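Local coordinates for putative branched chain amino acid ABC transporter, periplasmic amino acid-binding protein (PDB 4XFK), which is probably the periplasmic binding component of an ABC-type amino-acid transport system, belonging to the leucine-binding protein family, at residues M278-D283 against H290-V295; G22-T27 against E194-Q199. The protein carries 1 engineered substitution. One frame throughout, in Å; residues are numbered along the deposited sequence.

Interaction 1: M278-D283 against H290-V295; sequences MAFAED and HYPSYV
Tyr291 and Pro292 pack against Phe280, Ala281 and Glu282 in a helix-loop-helix connection of the periplasmic binding protein fold, where the chain leaving helix 274-288 doubles back along that helix before entering helix 296-312. The backbones come closest at Ala281 and Tyr291, whose CA atoms are 5.5 Å apart, and the two segments together bury 236 Å².

Apolar packing makes up the inner part. Pro292 sets its ring atoms against the helix: its CD lies 3.7 Å from Ala281 CA, and its CG lies 3.7 Å from Phe280 CE2. Phe280 reaches the proline because its CG stands anti to the backbone N (chi1 168°), and the ring and the proline pass one another running opposite ways. Phe280 also meets Phe268 edge-to-face and touches Phe301 of helix 296-312, so its ring belongs to an aromatic cluster. Ala281 CB also rests against the Tyr291 ring, 3.9 Å from CD1.

The edge of that ring faces the helix backbone, with Tyr291 CD1 3.4 Å from Ala281 O.

Polar contact is confined to the outer margin. The Glu282 chain lies alongside the tyrosine, both heading the same way, with carboxylate and ring planes 77° apart. Tyr291 OH donates a hydrogen bond of 2.7 Å to Glu282 OE2, reaching this oxygen on its syn side but 32° out of the carboxylate plane.

Interaction 2: G22-T27 against E194-Q199; sequences GPQAST and EVNKIQ
Gln24 and Asn196 meet through their terminal amides, joining the turn before helix 26-44 to the loop that follows strand 186-193. These elements adjoin strands of different sheets in the bilobal periplasmic binding protein fold: helix 26-44 follows strand 13-18 of the parallel sheet, whereas strand 186-193 lies in the mixed one. This is consistent with a contact across the cleft between the two lobes.

Along 194-199, Asn196 is the residue that touches the other segment. Its backbone N is bonded to Asp224 OD2, a tie to helix 223-235. From there the side chain extends with CG anti to the backbone N (chi1 -164°), and ND2 donates to Gln24 OE1 over 3.0 Å. Further on, Lys197 O accepts a bond from Gln199 NE2, also 3.0 Å long, which closes a small loop within the segment.

On the facing side, Gln24 sits in a type I turn from Gly22 to Ala25, closed by Ala25 N to Gly22 O at 3.2 Å. Its CB is directed toward the loop, and a bend at chi2 brings OE1 to Asn196.

The N-H of Asn196 points almost straight at its acceptor (164°), and Gln24 OE1 lies near the Asn196 amide plane. Asn196 ND2 stands 66° out of the Gln24 carbonyl plane, off any lone-pair direction; the two amide planes are strongly tilted against each other. A single hydrogen bond between uncharged amides, with 62 Å² buried at the surface, implies a modest link, probably between lobes, that involves no ion pair.

Interaction 1 is largely buried and local: its segments are seven residues apart in sequence and share apolar packing, with one charged acceptor at the margin. Interaction 2 lies at the surface, joins segments 167 residues apart and relies on a single bond between neutral amides; its buried area is roughly a quarter as large. The centres of interactions 1 and 2 are about 24 Å apart, yet the segments meet directly. Tyr294 OH of 290-295 lies 2.7 Å from Thr27 OG1 of 22-27, a probable hydrogen bond, and Val295 CG1 packs 3.9 Å from Thr27 CG2. The start of helix 26-44 thus touches the loop of interaction 1 and adjoins the turn used in interaction 2.

Interaction 1: M278-D283 against H290-V295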
loop_
_atom_site.group_PDB
_atom_site.type_symbol
_atom_site.label_atom_id
_atom_site.label_comp_id
_atom_site.label_asym_id
_atom_site.label_seq_id
_atom_site.Cartn_x
_atom_site.Cartn_y
_atom_site.Cartn_z
ATOM N N MET A 278 -7.110 -13.093 -12.841
ATOM C CA MET A 278 -8.441 -12.729 -13.300
ATOM C C MET A 278 -9.538 -13.330 -12.420
ATOM O O MET A 278 -10.552 -12.676 -12.153
ATOM C CB MET A 278 -8.650 -13.097 -14.770
ATOM C CG MET A 278 -9.923 -12.499 -15.342
ATOM S SD MET A 278 -9.951 -10.693 -15.336
ATOM C CE MET A 278 -8.687 -10.364 -16.570
ATOM N N ALA A 279 -9.338 -14.562 -11.953
ATOM C CA ALA A 279 -10.333 -15.189 -11.090
ATOM C C ALA A 279 -10.481 -14.412 -9.781
ATOM O O ALA A 279 -11.585 -14.253 -9.261
ATOM C CB ALA A 279 -9.971 -16.648 -10.815
ATOM N N PHE A 280 -9.365 -13.930 -9.251
ATOM C CA PHE A 280 -9.412 -13.093 -8.064
ATOM C C PHE A 280 -10.173 -11.795 -8.319
ATOM O O PHE A 280 -10.998 -11.400 -7.512
ATOM C CB PHE A 280 -8.010 -12.784 -7.555
ATOM C CG PHE A 280 -7.981 -11.696 -6.524
ATOM C CD1 PHE A 280 -8.670 -11.834 -5.323
ATOM C CD2 PHE A 280 -7.298 -10.524 -6.763
ATOM C CE1 PHE A 280 -8.661 -10.819 -4.381
ATOM C CE2 PHE A 280 -7.280 -9.509 -5.830
ATOM C CZ PHE A 280 -7.965 -9.654 -4.632
ATOM N N ALA A 281 -9.899 -11.138 -9.445
ATOM C CA ALA A 281 -10.585 -9.892 -9.778
ATOM C C ALA A 281 -12.089 -10.118 -9.806
ATOM O O ALA A 281 -12.859 -9.336 -9.253
ATOM C CB ALA A 281 -10.102 -9.348 -11.122
ATOM N N GLU A 282 -12.513 -11.205 -10.443
ATOM C CA GLU A 282 -13.940 -11.500 -10.545
ATOM C C GLU A 282 -14.569 -11.835 -9.190
ATOM O O GLU A 282 -15.686 -11.401 -8.895
ATOM C CB GLU A 282 -14.181 -12.628 -11.547
ATOM C CG GLU A 282 -13.879 -12.244 -12.999
ATOM C CD GLU A 282 -14.856 -11.220 -13.549
ATOM O OE1 GLU A 282 -16.021 -11.237 -13.118
ATOM O OE2 GLU A 282 -14.464 -10.394 -14.408
ATOM N N ASP A 283 -13.870 -12.606 -8.362
ATOM C CA ASP A 283 -14.420 -12.960 -7.060
ATOM C C ASP A 283 -14.514 -11.734 -6.157
ATOM O O ASP A 283 -15.510 -11.542 -5.451
ATOM C CB ASP A 283 -13.597 -14.049 -6.375
ATOM C CG ASP A 283 -14.256 -14.546 -5.110
ATOM O OD1 ASP A 283 -15.276 -15.255 -5.220
ATOM O OD2 ASP A 283 -13.770 -14.217 -4.007
ATOM N N HIS A 290 -16.910 -4.109 -6.750
ATOM C CA HIS A 290 -15.961 -3.498 -7.680
ATOM C C HIS A 290 -14.721 -4.365 -7.852
ATOM O O HIS A 290 -14.390 -5.178 -6.989
ATOM C CB HIS A 290 -15.556 -2.092 -7.214
ATOM C CG HIS A 290 -14.954 -2.060 -5.844
ATOM N ND1 HIS A 290 -15.703 -1.848 -4.708
ATOM C CD2 HIS A 290 -13.676 -2.228 -5.427
ATOM C CE1 HIS A 290 -14.913 -1.878 -3.649
ATOM N NE2 HIS A 290 -13.679 -2.110 -4.057
ATOM N N TYR A 291 -14.040 -4.195 -8.978
ATOM C CA TYR A 291 -12.765 -4.858 -9.199
ATOM C C TYR A 291 -11.716 -4.280 -8.248
ATOM O O TYR A 291 -11.755 -3.098 -7.899
ATOM C CB TYR A 291 -12.318 -4.674 -10.651
ATOM C CG TYR A 291 -13.083 -5.507 -11.658
ATOM C CD1 TYR A 291 -13.060 -6.897 -11.599
ATOM C CD2 TYR A 291 -13.807 -4.906 -12.678
ATOM C CE1 TYR A 291 -13.749 -7.664 -12.528
ATOM C CE2 TYR A 291 -14.491 -5.664 -13.614
ATOM C CZ TYR A 291 -14.463 -7.039 -13.533
ATOM O OH TYR A 291 -15.145 -7.785 -14.471
ATOM N N PRO A 292 -10.768 -5.112 -7.811
ATOM C CA PRO A 292 -9.755 -4.640 -6.860
ATOM C C PRO A 292 -8.683 -3.792 -7.536
ATOM O O PRO A 292 -8.208 -4.108 -8.626
ATOM C CB PRO A 292 -9.157 -5.941 -6.318
ATOM C CG PRO A 292 -9.320 -6.907 -7.460
ATOM C CD PRO A 292 -10.609 -6.540 -8.138
ATOM N N SER A 293 -8.301 -2.704 -6.888
ATOM C CA SER A 293 -7.208 -1.882 -7.400
ATOM C C SER A 293 -6.619 -1.084 -6.249
ATOM O O SER A 293 -7.098 -1.172 -5.116
ATOM C CB SER A 293 -7.702 -0.928 -8.486
ATOM O OG SER A 293 -8.548 0.061 -7.927
ATOM N N TYR A 294 -5.564 -0.325 -6.545
ATOM C CA TYR A 294 -5.049 0.671 -5.619
ATOM C C TYR A 294 -4.646 -0.044 -4.309
ATOM O O TYR A 294 -3.863 -0.998 -4.369
ATOM C CB TYR A 294 -6.104 1.783 -5.493
ATOM C CG TYR A 294 -5.845 2.936 -4.531
ATOM C CD1 TYR A 294 -4.594 3.536 -4.411
ATOM C CD2 TYR A 294 -6.885 3.429 -3.745
ATOM C CE1 TYR A 294 -4.397 4.594 -3.526
ATOM C CE2 TYR A 294 -6.701 4.475 -2.865
ATOM C CZ TYR A 294 -5.451 5.044 -2.757
ATOM O OH TYR A 294 -5.235 6.087 -1.884
ATOM N N VAL A 295 -5.179 0.355 -3.154
ATOM C CA VAL A 295 -4.743 -0.198 -1.864
ATOM C C VAL A 295 -5.222 -1.630 -1.596
ATOM O O VAL A 295 -4.736 -2.297 -0.673
ATOM C CB VAL A 295 -5.184 0.704 -0.687
ATOM C CG1 VAL A 295 -4.509 2.081 -0.807
ATOM C CG2 VAL A 295 -6.702 0.842 -0.653
#

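Interaction 2: G22-T27 against E194-Q199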
loop_
_atom_site.group_PDB
_atom_site.type_symbol
_atom_site.label_atom_id
_atom_site.label_comp_id
_atom_site.label_asym_id
_atom_site.label_seq_id
_atom_site.Cartn_x
_atom_site.Cartn_y
_atom_site.Cartn_z
ATOM N N GLY A 22 -17.252 9.832 5.992
ATOM C CA GLY A 22 -17.064 11.227 5.640
ATOM C C GLY A 22 -16.244 11.456 4.383
ATOM O O GLY A 22 -15.821 10.512 3.716
ATOM N N PRO A 23 -16.012 12.735 4.051
ATOM C CA PRO A 23 -15.450 13.115 2.746
ATOM C C PRO A 23 -13.993 12.708 2.520
ATOM O O PRO A 23 -13.546 12.734 1.377
ATOM C CB PRO A 23 -15.604 14.646 2.726
ATOM C CG PRO A 23 -15.688 15.042 4.159
ATOM C CD PRO A 23 -16.383 13.910 4.862
ATOM N N GLN A 24 -13.271 12.333 3.569
ATOM C CA GLN A 24 -11.875 11.940 3.411
ATOM C C GLN A 24 -11.688 10.429 3.463
ATOM O O GLN A 24 -10.556 9.952 3.531
ATOM C CB GLN A 24 -11.002 12.566 4.505
ATOM C CG GLN A 24 -11.135 14.063 4.675
ATOM C CD GLN A 24 -10.960 14.833 3.385
ATOM O OE1 GLN A 24 -10.182 14.450 2.505
ATOM N NE2 GLN A 24 -11.685 15.938 3.267
ATOM N N ALA A 25 -12.783 9.671 3.428
ATOM C CA ALA A 25 -12.725 8.237 3.727
ATOM C C ALA A 25 -12.576 7.324 2.516
ATOM O O ALA A 25 -12.623 6.117 2.671
ATOM C CB ALA A 25 -13.960 7.815 4.554
ATOM N N SER A 26 -12.373 7.854 1.313
ATOM C CA SER A 26 -12.381 6.975 0.145
ATOM C C SER A 26 -11.317 5.873 0.230
ATOM O O SER A 26 -11.592 4.713 -0.095
ATOM C CB SER A 26 -12.287 7.754 -1.172
ATOM O OG SER A 26 -11.080 8.482 -1.270
ATOM N N THR A 27 -10.116 6.211 0.689
ATOM C CA THR A 27 -9.079 5.197 0.802
ATOM C C THR A 27 -9.349 4.248 1.971
ATOM O O THR A 27 -9.248 3.026 1.820
ATOM C CB THR A 27 -7.683 5.839 0.896
ATOM O OG1 THR A 27 -7.424 6.544 -0.324
ATOM C CG2 THR A 27 -6.597 4.789 1.080
ATOM N N GLU A 194 1.716 21.249 0.249
ATOM C CA GLU A 194 0.823 20.982 1.362
ATOM C C GLU A 194 -0.030 19.754 1.077
ATOM O O GLU A 194 -0.362 19.467 -0.077
ATOM C CB GLU A 194 -0.064 22.198 1.634
ATOM N N VAL A 195 -0.380 19.037 2.137
ATOM C CA VAL A 195 -1.073 17.766 2.005
ATOM C C VAL A 195 -2.586 17.937 2.054
ATOM O O VAL A 195 -3.131 18.480 3.018
ATOM C CB VAL A 195 -0.644 16.787 3.116
ATOM C CG1 VAL A 195 -1.227 15.405 2.868
ATOM C CG2 VAL A 195 0.878 16.724 3.204
ATOM N N ASN A 196 -3.251 17.473 1.002
ATOM C CA ASN A 196 -4.712 17.412 0.958
ATOM C C ASN A 196 -5.398 18.753 1.240
ATOM O O ASN A 196 -6.381 18.820 1.979
ATOM C CB ASN A 196 -5.230 16.338 1.921
ATOM C CG ASN A 196 -6.667 15.952 1.641
ATOM O OD1 ASN A 196 -7.091 15.893 0.490
ATOM N ND2 ASN A 196 -7.430 15.708 2.699
ATOM N N LYS A 197 -4.874 19.825 0.658
ATOM C CA LYS A 197 -5.475 21.143 0.832
ATOM C C LYS A 197 -5.645 21.909 -0.472
ATOM O O LYS A 197 -6.570 22.705 -0.611
ATOM C CB LYS A 197 -4.660 21.988 1.816
ATOM C CG LYS A 197 -4.798 21.567 3.275
ATOM C CD LYS A 197 -6.242 21.649 3.746
ATOM C CE LYS A 197 -6.372 21.305 5.227
ATOM N NZ LYS A 197 -7.792 21.074 5.635
ATOM N N ILE A 198 -4.745 21.685 -1.422
ATOM C CA ILE A 198 -4.754 22.452 -2.661
ATOM C C ILE A 198 -5.931 22.064 -3.558
ATOM O O ILE A 198 -6.120 20.892 -3.877
ATOM C CB ILE A 198 -3.437 22.266 -3.410
ATOM C CG1 ILE A 198 -2.283 22.885 -2.609
ATOM C CG2 ILE A 198 -3.534 22.853 -4.810
ATOM C CD1 ILE A 198 -0.925 22.315 -2.963
ATOM N N GLN A 199 -6.718 23.055 -3.964
ATOM C CA GLN A 199 -7.909 22.787 -4.771
ATOM C C GLN A 199 -7.691 23.098 -6.244
ATOM O O GLN A 199 -8.521 22.759 -7.087
ATOM C CB GLN A 199 -9.109 23.582 -4.248
ATOM C CG GLN A 199 -9.485 23.254 -2.816
ATOM C CD GLN A 199 -9.697 21.766 -2.595
ATOM O OE1 GLN A 199 -10.554 21.148 -3.228
ATOM N NE2 GLN A 199 -8.915 21.183 -1.693
#